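Side-chain contacts in calcium uptake protein 3, mitochondrial (Homo sapiens, PDB 6AGI), which senses calcium through its EF-hands and, as a disulfide-linked heterodimer with MICU1, regulates the mitochondrial calcium uniporter channel: residues R17-F22 and L31-Y36; S89-L94 and V129-F134; D9-S14 and K144-K149; R141-K144 and K149-M152. All blocks are in the same frame, centred on the assembly; numbering follows the deposited sequence.

How the contacts relate
Contacts 1 and 2 form one continuous buried patch, their centres about 14 Å apart: Met33 SD of contact 1 lies 3.7 Å from Tyr93 CD1 of contact 2, and Phe19 CZ is 3.4 Å from Tyr90 N. Contact 2 is the one closest in sequence to a calcium site, the side chain of Gln131 being about 11 Å from that of the calcium ligand Glu126. Contacts 3 and 4 lie at the surface with centres about 7 Å apart, sharing Lys144 and Lys149 and both using helix 147-158. Contact 3 also meets contact 1, where the turn from Asp9 to Ala12 runs past Arg17 and Arg20.

Contact 1 (R17-F22 and L31-Y36); sequences RRFRLF and LFMTPY
Phe19 and Met33 meet in a Met-aromatic contact that packs helix 14-22 against strand 30-32, an outer strand of a small mixed sheet, and the turn that follows it. Met33 SD lies 4.9 Å from the centroid of the Phe19 ring and 74° off its normal, so the sulfur comes in at the edge and not over the face. Met33 CB completes the approach, 3.7 Å from Phe19 CE1. Farther round the ring, Leu31 O sits in the ring plane at the edge, 3.6 Å from Phe19 CZ, where the slightly positive C-H rim faces a carbonyl oxygen. With CG anti to the backbone N (chi1 180°), the Phe19 ring swings off the helix until its far end reaches the strand backbone. The Met33 chain bends at its last torsion, which carries CE on to Phe22 CB, 3.7 Å away. Were Phe19 replaced by an alanine, the Met33 sulfur would probably lose its aromatic neighbour, with a gap left beside Leu31 and Phe32.

Beyond this first shell, Tyr90 meets the Phe19 ring with the planes about 55° apart, and Leu157 of helix 147-158 also touches it. Met33 packs on Phe38 and Ala41 of helix 35-43, the helix for which Thr34 is the N-cap residue. Arg18 links helix 14-22 to the C-terminal end of helix 35-43 and the residues just after it, giving hydrogen bonds to the carbonyls of Ala41, Thr44 and Asp45, while Phe22 CE2 lies 3.3 Å above the centre of the Arg18 guanidinium.

Contact 2 (S89-L94 and V129-F134); sequences SYTEYL and VLQEIF
Thr91 OG1 gives a weak hydrogen bond to Gln131 OE1 across 3.4 Å, the one hydrogen bond between segments 89-94 and 129-134. Ser89 OG stands near the other branch of the same amide, 3.8 Å from Gln131 NE2, a polar neighbour and not a bond. Gln131 first runs with CG anti to its backbone N (chi1 175°) and then bends at chi2, which turns the amide in toward helix 90-101; its atoms are poorly ordered, as are those of Phe134, so the details here are less certain.

The two branches of Thr91 divide the work. Its hydroxyl faces the Gln131 amide, whereas the methyl CG2, set anti to the backbone N, lies against the backbone of the partner helix, 3.9 Å from Gln131 CA. The same methyl reaches the Phe134 ring at CD2, 4.0 Å away, so this small side chain touches two residues almost one turn apart. A glycine in place of Thr91 would probably leave the Gln131 amide without its hydroxyl partner and open a gap beside Phe134. The backbones come close at this point, with Thr91 CA and Gln131 CA 6.0 Å apart.

The contact lays helix 124-138, the exiting helix of EF-hand 1, against the start of helix 90-101. In the second subunit, another copy of this protein, Met315 packs on Phe134 and Arg321 NH2 hydrogen-bonds Phe134 O. Tyr158 of helix 147-158 packs on both Thr91 and Gln131, and Ser89 touches strand 30-32.

Contact 3 (D9-S14 and K144-K149); sequences DLYATS and KGDEEK
Tyr11 and Asp146 make the polar part of this surface contact. Tyr11 OH gives a weak hydrogen bond to Asp146 OD2 over 3.0 Å, and the same oxygen lies in the plane of the ring at its edge, near CE1. The carboxylate and ring planes stand 87° apart, the acid meeting the phenol crosswise.

The apolar part belongs to Lys149. Its CB lies over one face in a CH-pi contact, 4.2 Å from the Tyr11 ring centroid and 16° off the normal; CD lies beyond the ring outline, 3.4 Å from Tyr11 CE2, before the chain bends at chi4.

A backbone N-H and a lysine both turn to the Glu147 carboxylate in the loop behind Asp146. Gly145 N is bonded to Glu147 OE2 (2.8 Å), meeting that oxygen from above the carboxylate plane, and the same oxygen takes a long salt bridge of 3.6 Å from Lys144 NZ. At the backbone angles of Gly145 a side chain would press on the carbonyl oxygen of Lys144.

Tyr11 belongs to a type I turn between helices 6-9 and 14-22; the contact lays this turn on the first turn of helix 147-158, and Leu153, farther along that helix, also packs on Tyr11.

Contact 4 (R141-K144 and K149-M152); sequences REIK and KRAM
Arg150 and Ile143 meet at about a right angle, the arginine reaching back from the first turn of helix 147-158 to the linker that leads into it from helix 124-138, the exiting helix of EF-hand 1. Its guanidinium thus bonds a main-chain carbonyl of the loop before the helix. Arg150 NH2 gives the straighter bond, 2.6 Å to Ile143 O with an N-H...acceptor angle of 158°. From the arginine's side the oxygen lies at the edge and nearly in the guanidinium plane; from the carbonyl's side the donor stands 36° above the carbonyl plane. A second, weak bond runs from NH1 to the same oxygen, but the placing of NH1 is less sure and little rests on it.

The Ile143 side chain meets the guanidinium in another direction. Its CG2 methyl lies over one face, 3.3 Å above the plane and displaced toward the rim at NH2. One residue therefore touches both an edge, through its carbonyl, and a face, through its methyl. Arg150 gets there by bending at chi2 and again at chi3 (77°), which takes the group off the helix toward the linker.

Lys144 NZ is 6.1 Å from Arg150 NH2, and the CB of Lys144 points away from the helix. Lys144 NZ also has a long, weak ion pair with Glu147 OE2, which probably offsets part of the like charge. At Ile143, CG2 is anti to the backbone N, and this puts the methyl 3.5 Å from Arg150 NH2, with Ile143 CB just behind at 3.7 Å from the same nitrogen.

Contact 1 (R17-F22 and L31-Y36)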
loop_
_atom_site.group_PDB
_atom_site.type_symbol
_atom_site.label_atom_id
_atom_site.label_comp_id
_atom_site.label_asym_id
_atom_site.label_seq_id
_atom_site.Cartn_x
_atom_site.Cartn_y
_atom_site.Cartn_z
ATOM N N ARG B 17 19.297 -18.313 -1.374
ATOM C CA ARG B 17 19.201 -19.766 -1.431
ATOM C C ARG B 17 18.313 -20.232 -2.580
ATOM O O ARG B 17 18.636 -21.212 -3.266
ATOM C CB ARG B 17 18.652 -20.336 -0.121
ATOM C CG ARG B 17 19.699 -20.543 0.982
ATOM C CD ARG B 17 19.112 -20.957 2.324
ATOM N NE ARG B 17 18.748 -19.920 3.285
ATOM C CZ ARG B 17 17.562 -19.831 3.882
ATOM N NH1 ARG B 17 16.613 -20.710 3.590
ATOM N NH2 ARG B 17 17.340 -18.877 4.782
ATOM N N ARG B 18 17.187 -19.528 -2.814
ATOM C CA ARG B 18 16.261 -19.935 -3.868
ATOM C C ARG B 18 16.826 -19.645 -5.250
ATOM O O ARG B 18 16.680 -20.463 -6.174
ATOM C CB ARG B 18 14.924 -19.235 -3.695
ATOM C CG ARG B 18 13.875 -19.680 -4.714
ATOM C CD ARG B 18 12.441 -19.552 -4.181
ATOM N NE ARG B 18 11.431 -19.833 -5.198
ATOM C CZ ARG B 18 10.745 -20.979 -5.245
ATOM N NH1 ARG B 18 10.992 -21.915 -4.335
ATOM N NH2 ARG B 18 9.837 -21.208 -6.202
ATOM N N PHE B 19 17.436 -18.468 -5.424
ATOM C CA PHE B 19 18.146 -18.189 -6.665
ATOM C C PHE B 19 19.103 -19.325 -6.974
ATOM O O PHE B 19 19.090 -19.893 -8.077
ATOM C CB PHE B 19 18.938 -16.894 -6.572
ATOM C CG PHE B 19 19.677 -16.584 -7.830
ATOM C CD1 PHE B 19 19.000 -16.370 -9.007
ATOM C CD2 PHE B 19 21.066 -16.641 -7.856
ATOM C CE1 PHE B 19 19.688 -16.099 -10.185
ATOM C CE2 PHE B 19 21.767 -16.393 -9.017
ATOM C CZ PHE B 19 21.081 -16.117 -10.201
ATOM N N ARG B 20 19.932 -19.684 -5.987
ATOM C CA ARG B 20 20.901 -20.749 -6.200
ATOM C C ARG B 20 20.215 -22.080 -6.482
ATOM O O ARG B 20 20.724 -22.885 -7.272
ATOM C CB ARG B 20 21.815 -20.864 -4.990
ATOM C CG ARG B 20 22.747 -19.673 -4.789
ATOM C CD ARG B 20 23.511 -19.857 -3.502
ATOM N NE ARG B 20 23.650 -21.280 -3.246
ATOM C CZ ARG B 20 24.803 -21.913 -3.143
ATOM N NH1 ARG B 20 25.930 -21.249 -3.302
ATOM N NH2 ARG B 20 24.814 -23.213 -2.905
ATOM N N LEU B 21 19.064 -22.334 -5.856
ATOM C CA LEU B 21 18.389 -23.607 -6.074
ATOM C C LEU B 21 17.942 -23.755 -7.520
ATOM O O LEU B 21 18.105 -24.824 -8.125
ATOM C CB LEU B 21 17.184 -23.723 -5.147
ATOM C CG LEU B 21 16.349 -24.990 -5.263
ATOM C CD1 LEU B 21 17.157 -26.177 -4.758
ATOM C CD2 LEU B 21 15.104 -24.838 -4.464
ATOM N N PHE B 22 17.375 -22.691 -8.094
ATOM C CA PHE B 22 16.861 -22.776 -9.448
ATOM C C PHE B 22 17.884 -22.453 -10.525
ATOM O O PHE B 22 17.632 -22.754 -11.693
ATOM C CB PHE B 22 15.654 -21.870 -9.592
ATOM C CG PHE B 22 14.396 -22.470 -9.045
ATOM C CD1 PHE B 22 13.619 -23.305 -9.832
ATOM C CD2 PHE B 22 13.977 -22.201 -7.754
ATOM C CE1 PHE B 22 12.461 -23.851 -9.346
ATOM C CE2 PHE B 22 12.797 -22.748 -7.256
ATOM C CZ PHE B 22 12.044 -23.574 -8.048
ATOM N N LEU B 31 26.879 -17.193 -10.823
ATOM C CA LEU B 31 25.795 -18.111 -11.140
ATOM C C LEU B 31 24.630 -17.396 -11.829
ATOM O O LEU B 31 24.368 -16.212 -11.592
ATOM C CB LEU B 31 25.288 -18.793 -9.882
ATOM C CG LEU B 31 26.317 -19.632 -9.158
ATOM C CD1 LEU B 31 25.599 -20.324 -8.028
ATOM C CD2 LEU B 31 27.019 -20.630 -10.085
ATOM N N PHE B 32 23.911 -18.137 -12.672
ATOM C CA PHE B 32 22.844 -17.539 -13.461
ATOM C C PHE B 32 21.633 -18.446 -13.547
ATOM O O PHE B 32 21.709 -19.671 -13.471
ATOM C CB PHE B 32 23.276 -17.190 -14.894
ATOM C CG PHE B 32 24.327 -16.154 -14.958
ATOM C CD1 PHE B 32 23.996 -14.822 -14.856
ATOM C CD2 PHE B 32 25.649 -16.509 -15.098
ATOM C CE1 PHE B 32 24.970 -13.851 -14.906
ATOM C CE2 PHE B 32 26.643 -15.547 -15.147
ATOM C CZ PHE B 32 26.303 -14.212 -15.054
ATOM N N MET B 33 20.521 -17.793 -13.807
ATOM C CA MET B 33 19.246 -18.416 -14.077
ATOM C C MET B 33 19.031 -18.307 -15.585
ATOM O O MET B 33 19.431 -17.308 -16.195
ATOM C CB MET B 33 18.212 -17.617 -13.268
ATOM C CG MET B 33 16.962 -18.253 -12.758
ATOM S SD MET B 33 16.245 -17.121 -11.543
ATOM C CE MET B 33 15.974 -18.223 -10.200
ATOM N N THR B 34 18.463 -19.331 -16.215
ATOM C CA THR B 34 17.972 -19.115 -17.571
ATOM C C THR B 34 16.539 -18.614 -17.520
ATOM O O THR B 34 15.897 -18.638 -16.464
ATOM C CB THR B 34 18.057 -20.392 -18.386
ATOM O OG1 THR B 34 17.334 -21.429 -17.721
ATOM C CG2 THR B 34 19.496 -20.784 -18.589
ATOM N N PRO B 35 16.002 -18.123 -18.643
ATOM C CA PRO B 35 14.583 -17.724 -18.624
ATOM C C PRO B 35 13.663 -18.865 -18.221
ATOM O O PRO B 35 12.709 -18.642 -17.458
ATOM C CB PRO B 35 14.341 -17.241 -20.051
ATOM C CG PRO B 35 15.709 -16.765 -20.489
ATOM C CD PRO B 35 16.680 -17.720 -19.888
ATOM N N TYR B 36 13.939 -20.098 -18.670
ATOM C CA TYR B 36 13.146 -21.226 -18.178
ATOM C C TYR B 36 13.321 -21.389 -16.663
ATOM O O TYR B 36 12.333 -21.527 -15.926
ATOM C CB TYR B 36 13.513 -22.526 -18.914
ATOM C CG TYR B 36 12.564 -23.673 -18.639
ATOM C CD1 TYR B 36 11.200 -23.445 -18.466
ATOM C CD2 TYR B 36 13.015 -24.978 -18.568
ATOM C CE1 TYR B 36 10.309 -24.488 -18.212
ATOM C CE2 TYR B 36 12.134 -26.043 -18.313
ATOM C CZ TYR B 36 10.779 -25.790 -18.138
ATOM O OH TYR B 36 9.880 -26.818 -17.892
#

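Contact 2 (S89-L94 and V129-F134)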
loop_
_atom_site.group_PDB
_atom_site.type_symbol
_atom_site.label_atom_id
_atom_site.label_comp_id
_atom_site.label_asym_id
_atom_site.label_seq_id
_atom_site.Cartn_x
_atom_site.Cartn_y
_atom_site.Cartn_z
ATOM N N SER B 89 20.890 -12.817 -13.897
ATOM C CA SER B 89 21.682 -12.737 -12.676
ATOM C C SER B 89 20.754 -12.654 -11.479
ATOM O O SER B 89 19.533 -12.527 -11.619
ATOM C CB SER B 89 22.612 -11.526 -12.681
ATOM O OG SER B 89 21.910 -10.310 -12.943
ATOM N N TYR B 90 21.361 -12.681 -10.289
ATOM C CA TYR B 90 20.602 -12.616 -9.043
ATOM C C TYR B 90 19.837 -11.290 -8.898
ATOM O O TYR B 90 18.643 -11.272 -8.530
ATOM C CB TYR B 90 21.543 -12.840 -7.868
ATOM C CG TYR B 90 20.857 -12.599 -6.549
ATOM C CD1 TYR B 90 19.711 -13.315 -6.208
ATOM C CD2 TYR B 90 21.364 -11.674 -5.630
ATOM C CE1 TYR B 90 19.067 -13.101 -5.020
ATOM C CE2 TYR B 90 20.723 -11.457 -4.421
ATOM C CZ TYR B 90 19.571 -12.175 -4.124
ATOM O OH TYR B 90 18.927 -11.979 -2.923
ATOM N N THR B 91 20.538 -10.165 -9.097
ATOM C CA THR B 91 19.878 -8.864 -9.077
ATOM C C THR B 91 18.736 -8.811 -10.076
ATOM O O THR B 91 17.657 -8.276 -9.792
ATOM C CB THR B 91 20.881 -7.749 -9.350
ATOM O OG1 THR B 91 22.074 -7.981 -8.581
ATOM C CG2 THR B 91 20.250 -6.404 -8.981
ATOM N N GLU B 92 18.990 -9.314 -11.273
ATOM C CA GLU B 92 18.015 -9.284 -12.346
ATOM C C GLU B 92 16.790 -10.115 -11.960
ATOM O O GLU B 92 15.639 -9.723 -12.209
ATOM C CB GLU B 92 18.760 -9.805 -13.573
ATOM C CG GLU B 92 18.394 -9.409 -14.933
ATOM C CD GLU B 92 19.642 -9.450 -15.817
ATOM O OE1 GLU B 92 20.498 -8.538 -15.713
ATOM O OE2 GLU B 92 19.818 -10.461 -16.537
ATOM N N TYR B 93 17.038 -11.268 -11.338
ATOM C CA TYR B 93 16.008 -12.074 -10.695
ATOM C C TYR B 93 15.168 -11.241 -9.737
ATOM O O TYR B 93 13.929 -11.294 -9.767
ATOM C CB TYR B 93 16.703 -13.203 -9.948
ATOM C CG TYR B 93 15.841 -14.052 -9.057
ATOM C CD1 TYR B 93 14.615 -14.565 -9.482
ATOM C CD2 TYR B 93 16.218 -14.270 -7.744
ATOM C CE1 TYR B 93 13.845 -15.351 -8.627
ATOM C CE2 TYR B 93 15.463 -15.023 -6.904
ATOM C CZ TYR B 93 14.283 -15.569 -7.334
ATOM O OH TYR B 93 13.574 -16.318 -6.422
ATOM N N LEU B 94 15.841 -10.526 -8.822
ATOM C CA LEU B 94 15.148 -9.659 -7.865
ATOM C C LEU B 94 14.281 -8.629 -8.581
ATOM O O LEU B 94 13.110 -8.439 -8.233
ATOM C CB LEU B 94 16.171 -8.989 -6.950
ATOM C CG LEU B 94 16.854 -9.875 -5.910
ATOM C CD1 LEU B 94 17.485 -9.055 -4.776
ATOM C CD2 LEU B 94 15.817 -10.901 -5.356
ATOM N N VAL B 129 23.265 0.799 -12.112
ATOM C CA VAL B 129 23.595 1.293 -10.773
ATOM C C VAL B 129 23.000 0.430 -9.671
ATOM O O VAL B 129 23.550 0.356 -8.573
ATOM C CB VAL B 129 23.144 2.749 -10.572
ATOM C CG1 VAL B 129 23.655 3.610 -11.700
ATOM C CG2 VAL B 129 21.608 2.826 -10.397
ATOM N N LEU B 130 21.893 -0.234 -9.907
ATOM C CA LEU B 130 21.373 -0.913 -8.736
ATOM C C LEU B 130 22.096 -2.228 -8.470
ATOM O O LEU B 130 22.294 -2.595 -7.305
ATOM C CB LEU B 130 19.872 -1.084 -8.865
ATOM C CG LEU B 130 18.883 0.077 -8.896
ATOM C CD1 LEU B 130 17.374 -0.263 -9.178
ATOM C CD2 LEU B 130 19.094 0.621 -7.568
ATOM N N GLN B 131 22.522 -2.935 -9.515
ATOM C CA GLN B 131 23.401 -4.063 -9.260
ATOM C C GLN B 131 24.666 -3.577 -8.580
ATOM O O GLN B 131 25.195 -4.272 -7.703
ATOM C CB GLN B 131 23.708 -4.850 -10.547
ATOM C CG GLN B 131 24.731 -5.990 -10.330
ATOM C CD GLN B 131 24.434 -7.289 -11.099
ATOM O OE1 GLN B 131 24.725 -8.388 -10.611
ATOM N NE2 GLN B 131 23.864 -7.164 -12.300
ATOM N N GLU B 132 25.118 -2.350 -8.897
ATOM C CA GLU B 132 26.264 -1.826 -8.153
ATOM C C GLU B 132 25.915 -1.632 -6.676
ATOM O O GLU B 132 26.738 -1.910 -5.795
ATOM C CB GLU B 132 26.755 -0.487 -8.735
ATOM C CG GLU B 132 26.284 0.743 -7.913
ATOM C CD GLU B 132 26.749 2.105 -8.402
ATOM O OE1 GLU B 132 26.081 3.098 -8.033
ATOM O OE2 GLU B 132 27.743 2.195 -9.156
ATOM N N ILE B 133 24.698 -1.156 -6.384
ATOM C CA ILE B 133 24.346 -0.809 -5.008
ATOM C C ILE B 133 24.215 -2.055 -4.136
ATOM O O ILE B 133 24.716 -2.098 -3.004
ATOM C CB ILE B 133 23.061 0.038 -4.985
ATOM C CG1 ILE B 133 23.259 1.351 -5.755
ATOM C CG2 ILE B 133 22.640 0.328 -3.559
ATOM C CD1 ILE B 133 24.411 2.210 -5.271
ATOM N N PHE B 134 23.556 -3.095 -4.656
ATOM C CA PHE B 134 23.313 -4.284 -3.846
ATOM C C PHE B 134 24.588 -5.094 -3.662
ATOM O O PHE B 134 24.791 -5.703 -2.601
ATOM C CB PHE B 134 22.195 -5.115 -4.475
ATOM C CG PHE B 134 20.881 -4.372 -4.585
ATOM C CD1 PHE B 134 20.731 -3.099 -4.031
ATOM C CD2 PHE B 134 19.801 -4.931 -5.259
ATOM C CE1 PHE B 134 19.533 -2.400 -4.134
ATOM C CE2 PHE B 134 18.595 -4.240 -5.364
ATOM C CZ PHE B 134 18.464 -2.968 -4.795
#

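Contact 3 (D9-S14 and K144-K149)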
loop_
_atom_site.group_PDB
_atom_site.type_symbol
_atom_site.label_atom_id
_atom_site.label_comp_id
_atom_site.label_asym_id
_atom_site.label_seq_id
_atom_site.Cartn_x
_atom_site.Cartn_y
_atom_site.Cartn_z
ATOM N N ASP B 9 24.838 -22.103 1.442
ATOM C CA ASP B 9 23.491 -21.728 1.875
ATOM C C ASP B 9 23.502 -21.138 3.277
ATOM O O ASP B 9 22.786 -20.169 3.559
ATOM C CB ASP B 9 22.575 -22.945 1.850
ATOM C CG ASP B 9 22.186 -23.340 0.468
ATOM O OD1 ASP B 9 21.834 -22.427 -0.325
ATOM O OD2 ASP B 9 22.257 -24.565 0.184
ATOM N N LEU B 10 24.287 -21.732 4.176
ATOM C CA LEU B 10 24.340 -21.273 5.556
ATOM C C LEU B 10 24.742 -19.815 5.643
ATOM O O LEU B 10 24.408 -19.143 6.624
ATOM C CB LEU B 10 25.318 -22.137 6.360
ATOM C CG LEU B 10 24.959 -23.615 6.531
ATOM C CD1 LEU B 10 26.164 -24.352 7.089
ATOM C CD2 LEU B 10 23.723 -23.805 7.430
ATOM N N TYR B 11 25.426 -19.311 4.626
ATOM C CA TYR B 11 25.813 -17.916 4.565
ATOM C C TYR B 11 24.805 -17.038 3.812
ATOM O O TYR B 11 25.023 -15.830 3.717
ATOM C CB TYR B 11 27.215 -17.828 3.948
ATOM C CG TYR B 11 28.222 -18.649 4.732
ATOM C CD1 TYR B 11 28.889 -18.111 5.831
ATOM C CD2 TYR B 11 28.484 -19.973 4.394
ATOM C CE1 TYR B 11 29.787 -18.860 6.557
ATOM C CE2 TYR B 11 29.392 -20.729 5.118
ATOM C CZ TYR B 11 30.037 -20.170 6.200
ATOM O OH TYR B 11 30.941 -20.924 6.928
ATOM N N ALA B 12 23.673 -17.582 3.363
ATOM C CA ALA B 12 22.801 -16.919 2.396
ATOM C C ALA B 12 21.404 -16.638 2.946
ATOM O O ALA B 12 20.888 -17.377 3.786
ATOM C CB ALA B 12 22.650 -17.778 1.124
ATOM N N THR B 13 20.792 -15.571 2.433
ATOM C CA THR B 13 19.378 -15.250 2.613
ATOM C C THR B 13 18.496 -16.251 1.883
ATOM O O THR B 13 18.959 -16.992 0.998
ATOM C CB THR B 13 19.108 -13.824 2.127
ATOM O OG1 THR B 13 19.809 -12.913 2.971
ATOM C CG2 THR B 13 17.643 -13.459 2.120
ATOM N N SER B 14 17.223 -16.308 2.313
ATOM C CA SER B 14 16.170 -17.043 1.604
ATOM C C SER B 14 16.224 -16.809 0.097
ATOM O O SER B 14 16.319 -17.753 -0.690
ATOM C CB SER B 14 14.803 -16.626 2.145
ATOM O OG SER B 14 14.621 -17.044 3.504
ATOM N N LYS B 144 32.917 -10.265 11.322
ATOM C CA LYS B 144 34.171 -10.962 11.101
ATOM C C LYS B 144 33.945 -12.470 11.027
ATOM O O LYS B 144 32.953 -13.007 11.539
ATOM C CB LYS B 144 35.187 -10.607 12.196
ATOM C CG LYS B 144 35.666 -9.151 12.193
ATOM C CD LYS B 144 36.672 -8.871 11.056
ATOM C CE LYS B 144 35.958 -8.363 9.774
ATOM N NZ LYS B 144 36.839 -8.050 8.603
ATOM N N GLY B 145 34.873 -13.148 10.346
ATOM C CA GLY B 145 34.840 -14.592 10.218
ATOM C C GLY B 145 34.196 -15.119 8.950
ATOM O O GLY B 145 33.152 -14.615 8.518
ATOM N N ASP B 146 34.816 -16.150 8.363
ATOM C CA ASP B 146 34.337 -16.834 7.159
ATOM C C ASP B 146 34.360 -15.920 5.937
ATOM O O ASP B 146 33.508 -16.016 5.048
ATOM C CB ASP B 146 32.941 -17.423 7.361
ATOM C CG ASP B 146 32.927 -18.583 8.325
ATOM O OD1 ASP B 146 33.973 -19.241 8.491
ATOM O OD2 ASP B 146 31.861 -18.839 8.930
ATOM N N GLU B 147 35.358 -15.043 5.888
ATOM C CA GLU B 147 35.447 -14.073 4.808
ATOM C C GLU B 147 35.568 -14.767 3.458
ATOM O O GLU B 147 34.982 -14.312 2.477
ATOM C CB GLU B 147 36.619 -13.124 5.061
ATOM C CG GLU B 147 36.294 -12.015 6.073
ATOM C CD GLU B 147 36.407 -12.429 7.568
ATOM O OE1 GLU B 147 36.778 -13.594 7.908
ATOM O OE2 GLU B 147 36.117 -11.552 8.412
ATOM N N GLU B 148 36.333 -15.862 3.380
ATOM C CA GLU B 148 36.511 -16.538 2.095
ATOM C C GLU B 148 35.204 -17.149 1.596
ATOM O O GLU B 148 34.920 -17.130 0.391
ATOM C CB GLU B 148 37.597 -17.602 2.207
ATOM C CG GLU B 148 38.312 -17.863 0.885
ATOM C CD GLU B 148 38.668 -19.330 0.672
ATOM O OE1 GLU B 148 38.620 -20.110 1.651
ATOM O OE2 GLU B 148 39.000 -19.702 -0.478
ATOM N N LYS B 149 34.390 -17.687 2.499
ATOM C CA LYS B 149 33.139 -18.285 2.045
ATOM C C LYS B 149 32.121 -17.213 1.697
ATOM O O LYS B 149 31.355 -17.366 0.736
ATOM C CB LYS B 149 32.580 -19.257 3.089
ATOM C CG LYS B 149 33.086 -20.674 2.855
ATOM C CD LYS B 149 32.349 -21.712 3.666
ATOM C CE LYS B 149 32.332 -23.064 2.943
ATOM N NZ LYS B 149 33.636 -23.407 2.289
#

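Contact 4 (R141-K144 and K149-M152)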
loop_
_atom_site.group_PDB
_atom_site.type_symbol
_atom_site.label_atom_id
_atom_site.label_comp_id
_atom_site.label_asym_id
_atom_site.label_seq_id
_atom_site.Cartn_x
_atom_site.Cartn_y
_atom_site.Cartn_z
ATOM N N ARG B 141 32.093 -5.329 6.353
ATOM C CA ARG B 141 33.374 -5.181 7.044
ATOM C C ARG B 141 33.209 -5.028 8.559
ATOM O O ARG B 141 34.208 -4.815 9.256
ATOM C CB ARG B 141 34.156 -3.986 6.484
ATOM N N GLU B 142 31.973 -5.108 9.068
ATOM C CA GLU B 142 31.687 -5.113 10.497
ATOM C C GLU B 142 31.539 -6.520 11.063
ATOM O O GLU B 142 31.730 -6.706 12.271
ATOM C CB GLU B 142 30.409 -4.313 10.786
ATOM N N ILE B 143 31.232 -7.509 10.219
ATOM C CA ILE B 143 31.030 -8.897 10.640
ATOM C C ILE B 143 32.280 -9.707 10.308
ATOM O O ILE B 143 32.667 -9.831 9.144
ATOM C CB ILE B 143 29.782 -9.502 9.979
ATOM C CG1 ILE B 143 28.524 -9.016 10.699
ATOM C CG2 ILE B 143 29.847 -11.015 10.000
ATOM C CD1 ILE B 143 27.255 -9.534 10.096
ATOM N N LYS B 144 32.917 -10.265 11.322
ATOM C CA LYS B 144 34.171 -10.962 11.101
ATOM C C LYS B 144 33.945 -12.470 11.027
ATOM O O LYS B 144 32.953 -13.007 11.539
ATOM C CB LYS B 144 35.187 -10.607 12.196
ATOM C CG LYS B 144 35.666 -9.151 12.193
ATOM C CD LYS B 144 36.672 -8.871 11.056
ATOM C CE LYS B 144 35.958 -8.363 9.774
ATOM N NZ LYS B 144 36.839 -8.050 8.603
ATOM N N LYS B 149 34.390 -17.687 2.499
ATOM C CA LYS B 149 33.139 -18.285 2.045
ATOM C C LYS B 149 32.121 -17.213 1.697
ATOM O O LYS B 149 31.355 -17.366 0.736
ATOM C CB LYS B 149 32.580 -19.257 3.089
ATOM C CG LYS B 149 33.086 -20.674 2.855
ATOM C CD LYS B 149 32.349 -21.712 3.666
ATOM C CE LYS B 149 32.332 -23.064 2.943
ATOM N NZ LYS B 149 33.636 -23.407 2.289
ATOM N N ARG B 150 32.089 -16.129 2.473
ATOM C CA ARG B 150 31.260 -14.984 2.111
ATOM C C ARG B 150 31.676 -14.393 0.763
ATOM O O ARG B 150 30.824 -13.999 -0.048
ATOM C CB ARG B 150 31.318 -13.945 3.222
ATOM C CG ARG B 150 30.191 -14.148 4.183
ATOM C CD ARG B 150 30.628 -13.921 5.606
ATOM N NE ARG B 150 30.744 -12.497 5.863
ATOM C CZ ARG B 150 31.516 -11.962 6.800
ATOM N NH1 ARG B 150 32.246 -12.729 7.613
ATOM N NH2 ARG B 150 31.537 -10.648 6.927
ATOM N N ALA B 151 32.979 -14.315 0.513
ATOM C CA ALA B 151 33.459 -13.826 -0.771
ATOM C C ALA B 151 33.030 -14.760 -1.890
ATOM O O ALA B 151 32.676 -14.304 -2.982
ATOM C CB ALA B 151 34.975 -13.663 -0.745
ATOM N N MET B 152 33.059 -16.075 -1.647
ATOM C CA MET B 152 32.627 -16.998 -2.691
ATOM C C MET B 152 31.146 -16.828 -2.996
ATOM O O MET B 152 30.741 -16.837 -4.161
ATOM C CB MET B 152 32.930 -18.441 -2.284
ATOM C CG MET B 152 33.374 -19.347 -3.437
ATOM S SD MET B 152 33.592 -21.041 -2.843
ATOM C CE MET B 152 34.723 -20.808 -1.454
#